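Aminotransferase AspB (Helicobacter pylori 26695, PDB 3EZS) is probably a pyridoxal 5'-phosphate-dependent transaminase of the class I and II aminotransferase family. Local coordinates at residues Arg13-Glu18 with Phe322-Tyr327; Ile333-Leu338 with Tyr349-Leu354. One frame throughout, in Å; residues are numbered along the deposited sequence. Where two conformers were deposited one is given.

Contact 1 (Arg13-Glu18 with Phe322-Tyr327); sequences RALLKE and FAKTLY
Leu15 and Leu16 of helix 8-16 rest on Ala323, Lys324 and Tyr327, which share one flank of helix 319-330. Leu15 has CG anti to its backbone N (chi1 -179°). Of its two branches, CD2 lies 4.0 Å from Ala323 CB, while CD1 meets the methylene part of Lys324 in a tight contact, 3.4 Å from CD. The two side chains cross there at about a right angle. Lys324 bends at chi3, and its NZ makes a weak hydrogen bond to Asn321 OD1 one turn back on its own helix.

Leu16 gives more surface to the contact than any other residue. Its CD1 sits over one face of the Tyr327 ring, 4.0 Å from the ring centroid and 15° off the normal, a CH-pi contact displaced toward the rim; CB packs 3.9 Å from Tyr327 CD2. Leu16 CD2 lies between the Tyr327 side chain and the helix backbone, 4.0 Å from Tyr327 CB and 4.1 Å from Lys324 CA. A water bridges the segments: it donates to Leu16 O and is hydrogen-bonded to Tyr327 OH, in the plane of the ring at its edge. No direct hydrogen bond joins them. Leu15 and Ala323 both also touch Pro336 of strand 335-336. This apolar helix-helix packing sets the N-terminal helix on the C-terminal part of the chain, consistent with the small domain of fold-type I pyridoxal-phosphate enzymes, built from both chain ends.

Contact 2 (Ile333-Leu338 with Tyr349-Leu354); sequences ITLPAL and YVRLAL
Leu335 and Arg351 form an antiparallel hydrogen-bonded pair: Arg351 N donates to Leu335 O at 2.6 Å, and Leu335 N to Arg351 O at 3.2 Å. Pro336, which has no N-H to give, faces Val350 as the neighbouring non-hydrogen-bonded pair. A third backbone bond runs from Ala337 N to Tyr349 O (3.0 Å). A water donates to the same Tyr349 O and accepts from Leu338 N. Leu335 O also receives a CA-H contact from Val350.

Among the side chains, Leu335 and Arg351 run side by side, pointing the same way. Arg351 CG is anti to its backbone N (chi1 -171°), and the bend at chi3 places NE 3.8 Å from Leu335 CD2. That methyl lies 3.5 Å above one face of the guanidinium, toward its rim. Elsewhere, Thr334 CG2 is in tight contact, 3.5 Å from Leu352 CD2, while Thr334 OG1 lies against Val350 CG1. Ala337 CB meets Tyr349 CB at 3.9 Å.

The buried guanidinium is further held by hydrogen bonds from NH2 to Gly29 O and from NH1 to Asn165 OD1. Together these would fix its orientation, consistent with the arginine that receives the substrate carboxylate in relatives such as aspartate aminotransferase.

Overall arrangement
From the N terminus, helix 8-16 leads into contact 1, which closes only after some 300 residues, when the chain returns in helix 319-330; the long excursion includes the seven-stranded mixed sheet. Contact 2 follows in series and closes a short loop of ten residues, joining strand 335-336 to strand 349-353, the middle strand of a three-stranded antiparallel sheet completed by 311-315. The two contacts touch, their centres about 11 Å apart: Thr334 packs on Ala323, and Ile333 on Tyr327. Helix 319-330 touches both the N-terminal helix and strand 335-336, and Leu15 reaches Pro336 as well. Leu326, which packs on Thr334, also touches Ile368 of helix 358-372, as does Phe322.

Contact 1 (Arg13-Glu18 with Phe322-Tyr327)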
loop_
_atom_site.group_PDB
_atom_site.type_symbol
_atom_site.label_atom_id
_atom_site.label_comp_id
_atom_site.label_asym_id
_atom_site.label_seq_id
_atom_site.Cartn_x
_atom_site.Cartn_y
_atom_site.Cartn_z
ATOM N N ARG A 13 10.526 -16.292 -19.070
ATOM C CA ARG A 13 11.026 -17.507 -18.426
ATOM C C ARG A 13 10.529 -18.726 -19.194
ATOM O O ARG A 13 11.317 -19.640 -19.472
ATOM C CB ARG A 13 10.570 -17.566 -16.964
ATOM C CG ARG A 13 11.154 -18.719 -16.125
ATOM C CD ARG A 13 10.850 -18.487 -14.630
ATOM N NE ARG A 13 9.400 -18.389 -14.387
ATOM C CZ ARG A 13 8.821 -17.928 -13.273
ATOM N NH1 ARG A 13 9.547 -17.490 -12.244
ATOM N NH2 ARG A 13 7.489 -17.886 -13.199
ATOM N N ALA A 14 9.250 -18.728 -19.571
ATOM C CA ALA A 14 8.655 -19.845 -20.326
ATOM C C ALA A 14 9.292 -20.019 -21.691
ATOM O O ALA A 14 9.545 -21.142 -22.115
ATOM C CB ALA A 14 7.144 -19.661 -20.489
ATOM N N LEU A 15 9.535 -18.904 -22.383
ATOM C CA LEU A 15 10.168 -18.926 -23.705
ATOM C C LEU A 15 11.589 -19.539 -23.691
ATOM O O LEU A 15 11.965 -20.275 -24.597
ATOM C CB LEU A 15 10.260 -17.500 -24.247
ATOM C CG LEU A 15 10.872 -17.324 -25.641
ATOM C CD1 LEU A 15 9.978 -17.901 -26.777
ATOM C CD2 LEU A 15 11.195 -15.886 -25.879
ATOM N N LEU A 16 12.364 -19.222 -22.664
ATOM C CA LEU A 16 13.761 -19.656 -22.575
ATOM C C LEU A 16 14.018 -20.936 -21.757
ATOM O O LEU A 16 15.146 -21.419 -21.723
ATOM C CB LEU A 16 14.593 -18.497 -22.001
ATOM C CG LEU A 16 14.471 -17.142 -22.709
ATOM C CD1 LEU A 16 15.351 -16.047 -22.013
ATOM C CD2 LEU A 16 14.820 -17.276 -24.191
ATOM N N LYS A 17 12.971 -21.484 -21.140
ATOM C CA LYS A 17 13.047 -22.669 -20.262
ATOM C C LYS A 17 13.752 -23.885 -20.873
ATOM O O LYS A 17 14.520 -24.556 -20.203
ATOM C CB LYS A 17 11.631 -23.045 -19.798
ATOM C CG LYS A 17 11.556 -24.098 -18.704
ATOM C CD LYS A 17 10.121 -24.226 -18.158
ATOM N N GLU A 18 13.523 -24.147 -22.152
ATOM C CA GLU A 18 14.152 -25.285 -22.808
ATOM C C GLU A 18 15.568 -25.003 -23.343
ATOM O O GLU A 18 16.148 -25.877 -24.003
ATOM C CB GLU A 18 13.253 -25.781 -23.947
ATOM C CG GLU A 18 11.860 -26.204 -23.477
ATOM C CD GLU A 18 10.959 -26.705 -24.605
ATOM O OE1 GLU A 18 11.423 -26.770 -25.771
ATOM O OE2 GLU A 18 9.786 -27.037 -24.309
ATOM N N PHE A 322 14.242 -14.056 -31.948
ATOM C CA PHE A 322 15.501 -13.343 -31.760
ATOM C C PHE A 322 15.977 -13.521 -30.319
ATOM O O PHE A 322 17.156 -13.718 -30.076
ATOM C CB PHE A 322 15.325 -11.852 -32.094
ATOM C CG PHE A 322 16.606 -11.056 -32.090
ATOM C CD1 PHE A 322 17.404 -10.998 -33.215
ATOM C CD2 PHE A 322 16.993 -10.335 -30.973
ATOM C CE1 PHE A 322 18.585 -10.259 -33.217
ATOM C CE2 PHE A 322 18.152 -9.582 -30.974
ATOM C CZ PHE A 322 18.964 -9.557 -32.101
ATOM N N ALA A 323 15.046 -13.451 -29.372
ATOM C CA ALA A 323 15.381 -13.625 -27.953
ATOM C C ALA A 323 15.968 -15.008 -27.705
ATOM O O ALA A 323 16.947 -15.113 -26.986
ATOM C CB ALA A 323 14.160 -13.396 -27.040
ATOM N N LYS A 324 15.357 -16.041 -28.302
ATOM C CA LYS A 324 15.788 -17.437 -28.161
ATOM C C LYS A 324 17.175 -17.644 -28.705
ATOM O O LYS A 324 18.010 -18.234 -28.034
ATOM C CB LYS A 324 14.803 -18.413 -28.851
ATOM C CG LYS A 324 13.687 -18.960 -27.948
ATOM C CD LYS A 324 12.380 -19.325 -28.690
ATOM C CE LYS A 324 12.537 -20.181 -29.933
ATOM N NZ LYS A 324 11.256 -20.257 -30.719
ATOM N N THR A 325 17.398 -17.176 -29.931
ATOM C CA THR A 325 18.696 -17.283 -30.592
ATOM C C THR A 325 19.804 -16.592 -29.802
ATOM O O THR A 325 20.879 -17.174 -29.594
ATOM C CB THR A 325 18.667 -16.679 -32.030
ATOM O OG1 THR A 325 17.671 -17.353 -32.794
ATOM C CG2 THR A 325 20.027 -16.859 -32.738
ATOM N N LEU A 326 19.547 -15.363 -29.355
ATOM C CA LEU A 326 20.558 -14.613 -28.624
ATOM C C LEU A 326 20.908 -15.284 -27.280
ATOM O O LEU A 326 22.069 -15.343 -26.892
ATOM C CB LEU A 326 20.081 -13.168 -28.428
ATOM C CG LEU A 326 21.088 -12.142 -27.916
ATOM C CD1 LEU A 326 22.201 -11.896 -28.906
ATOM C CD2 LEU A 326 20.363 -10.852 -27.608
ATOM N N TYR A 327 19.900 -15.783 -26.582
ATOM C CA TYR A 327 20.123 -16.429 -25.302
ATOM C C TYR A 327 20.857 -17.761 -25.460
ATOM O O TYR A 327 21.787 -18.068 -24.708
ATOM C CB TYR A 327 18.798 -16.642 -24.599
ATOM C CG TYR A 327 18.931 -17.211 -23.219
ATOM C CD1 TYR A 327 19.521 -16.465 -22.199
ATOM C CD2 TYR A 327 18.418 -18.466 -22.906
ATOM C CE1 TYR A 327 19.637 -16.974 -20.912
ATOM C CE2 TYR A 327 18.528 -18.983 -21.621
ATOM C CZ TYR A 327 19.129 -18.227 -20.627
ATOM O OH TYR A 327 19.233 -18.724 -19.352
HETATM O O HOH W 1 17.309 -21.370 -19.357
#

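Contact 2 (Ile333-Leu338 with Tyr349-Leu354)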
loop_
_atom_site.group_PDB
_atom_site.type_symbol
_atom_site.label_atom_id
_atom_site.label_comp_id
_atom_site.label_asym_id
_atom_site.label_seq_id
_atom_site.Cartn_x
_atom_site.Cartn_y
_atom_site.Cartn_z
ATOM N N ILE A 333 20.075 -11.949 -22.394
ATOM C CA ILE A 333 18.619 -11.963 -22.226
ATOM C C ILE A 333 18.013 -10.650 -22.709
ATOM O O ILE A 333 18.440 -9.572 -22.289
ATOM C CB ILE A 333 18.221 -12.147 -20.728
ATOM C CG1 ILE A 333 18.707 -13.504 -20.197
ATOM C CG2 ILE A 333 16.706 -11.972 -20.530
ATOM C CD1 ILE A 333 18.686 -13.641 -18.644
ATOM N N THR A 334 17.038 -10.757 -23.612
ATOM C CA THR A 334 16.284 -9.614 -24.130
ATOM C C THR A 334 14.795 -9.927 -23.959
ATOM O O THR A 334 14.418 -11.087 -23.798
ATOM C CB THR A 334 16.642 -9.318 -25.608
ATOM O OG1 THR A 334 16.168 -10.380 -26.456
ATOM C CG2 THR A 334 18.184 -9.150 -25.782
ATOM N N LEU A 335 13.954 -8.896 -23.985
ATOM C CA LEU A 335 12.513 -9.038 -23.787
ATOM C C LEU A 335 11.733 -8.839 -25.096
ATOM O O LEU A 335 11.716 -7.730 -25.645
ATOM C CB LEU A 335 12.018 -8.005 -22.754
ATOM C CG LEU A 335 10.519 -7.972 -22.396
ATOM C CD1 LEU A 335 10.057 -9.315 -21.742
ATOM C CD2 LEU A 335 10.177 -6.780 -21.486
ATOM N N PRO A 336 11.101 -9.907 -25.610
ATOM C CA PRO A 336 10.232 -9.729 -26.765
ATOM C C PRO A 336 9.109 -8.745 -26.410
ATOM O O PRO A 336 8.439 -8.923 -25.371
ATOM C CB PRO A 336 9.659 -11.131 -26.991
ATOM C CG PRO A 336 10.593 -12.040 -26.380
ATOM C CD PRO A 336 11.151 -11.320 -25.197
ATOM N N ALA A 337 8.911 -7.724 -27.252
ATOM C CA ALA A 337 7.901 -6.689 -26.991
ATOM C C ALA A 337 6.470 -7.208 -27.070
ATOM O O ALA A 337 5.541 -6.541 -26.583
ATOM C CB ALA A 337 8.098 -5.473 -27.903
ATOM N N LEU A 338 6.291 -8.389 -27.660
ATOM C CA LEU A 338 4.987 -9.026 -27.745
ATOM C C LEU A 338 4.396 -9.181 -26.345
ATOM O O LEU A 338 3.190 -8.958 -26.130
ATOM C CB LEU A 338 5.120 -10.387 -28.421
ATOM C CG LEU A 338 3.862 -11.155 -28.838
ATOM C CD1 LEU A 338 3.224 -10.540 -30.126
ATOM C CD2 LEU A 338 4.234 -12.642 -29.037
ATOM N N TYR A 349 9.829 -6.712 -32.401
ATOM C CA TYR A 349 10.776 -6.005 -31.545
ATOM C C TYR A 349 11.168 -6.754 -30.294
ATOM O O TYR A 349 10.411 -7.604 -29.795
ATOM C CB TYR A 349 10.153 -4.684 -31.074
ATOM C CG TYR A 349 9.866 -3.713 -32.190
ATOM C CD1 TYR A 349 8.677 -3.790 -32.904
ATOM C CD2 TYR A 349 10.793 -2.730 -32.539
ATOM C CE1 TYR A 349 8.414 -2.914 -33.930
ATOM C CE2 TYR A 349 10.543 -1.851 -33.574
ATOM C CZ TYR A 349 9.347 -1.949 -34.264
ATOM O OH TYR A 349 9.074 -1.104 -35.301
ATOM N N VAL A 350 12.371 -6.439 -29.796
ATOM C CA VAL A 350 12.797 -6.868 -28.458
ATOM C C VAL A 350 13.114 -5.559 -27.760
ATOM O O VAL A 350 13.575 -4.593 -28.406
ATOM C CB VAL A 350 14.033 -7.832 -28.373
ATOM C CG1 VAL A 350 13.696 -9.195 -28.966
ATOM C CG2 VAL A 350 15.307 -7.226 -28.998
ATOM N N ARG A 351 12.822 -5.510 -26.464
ATOM C CA ARG A 351 13.136 -4.366 -25.661
ATOM C C ARG A 351 14.431 -4.691 -24.937
ATOM O O ARG A 351 14.602 -5.814 -24.435
ATOM C CB ARG A 351 12.051 -4.063 -24.626
ATOM C CG ARG A 351 12.284 -2.718 -23.936
ATOM C CD ARG A 351 11.457 -2.554 -22.684
ATOM N NE ARG A 351 11.954 -3.388 -21.584
ATOM C CZ ARG A 351 11.345 -3.471 -20.407
ATOM N NH1 ARG A 351 10.274 -2.729 -20.145
ATOM N NH2 ARG A 351 11.829 -4.263 -19.475
ATOM N N LEU A 352 15.316 -3.695 -24.880
ATOM C CA LEU A 352 16.591 -3.779 -24.178
ATOM C C LEU A 352 16.564 -2.705 -23.062
ATOM O O LEU A 352 16.190 -1.560 -23.329
ATOM C CB LEU A 352 17.767 -3.481 -25.120
ATOM C CG LEU A 352 17.978 -4.240 -26.442
ATOM C CD1 LEU A 352 19.280 -3.775 -27.077
ATOM C CD2 LEU A 352 18.007 -5.734 -26.261
ATOM N N ALA A 353 16.968 -3.082 -21.842
ATOM C CA ALA A 353 16.975 -2.193 -20.687
ATOM C C ALA A 353 18.431 -1.879 -20.362
ATOM O O ALA A 353 19.139 -2.724 -19.827
ATOM C CB ALA A 353 16.253 -2.859 -19.482
ATOM N N LEU A 354 18.875 -0.660 -20.691
ATOM C CA LEU A 354 20.284 -0.286 -20.524
ATOM C C LEU A 354 20.542 0.202 -19.091
ATOM O O LEU A 354 20.834 1.373 -18.842
ATOM C CB LEU A 354 20.690 0.749 -21.575
ATOM C CG LEU A 354 20.372 0.380 -23.032
ATOM C CD1 LEU A 354 21.024 1.391 -23.932
ATOM C CD2 LEU A 354 20.801 -1.051 -23.434
HETATM O O HOH W 2 8.192 -9.769 -29.545
#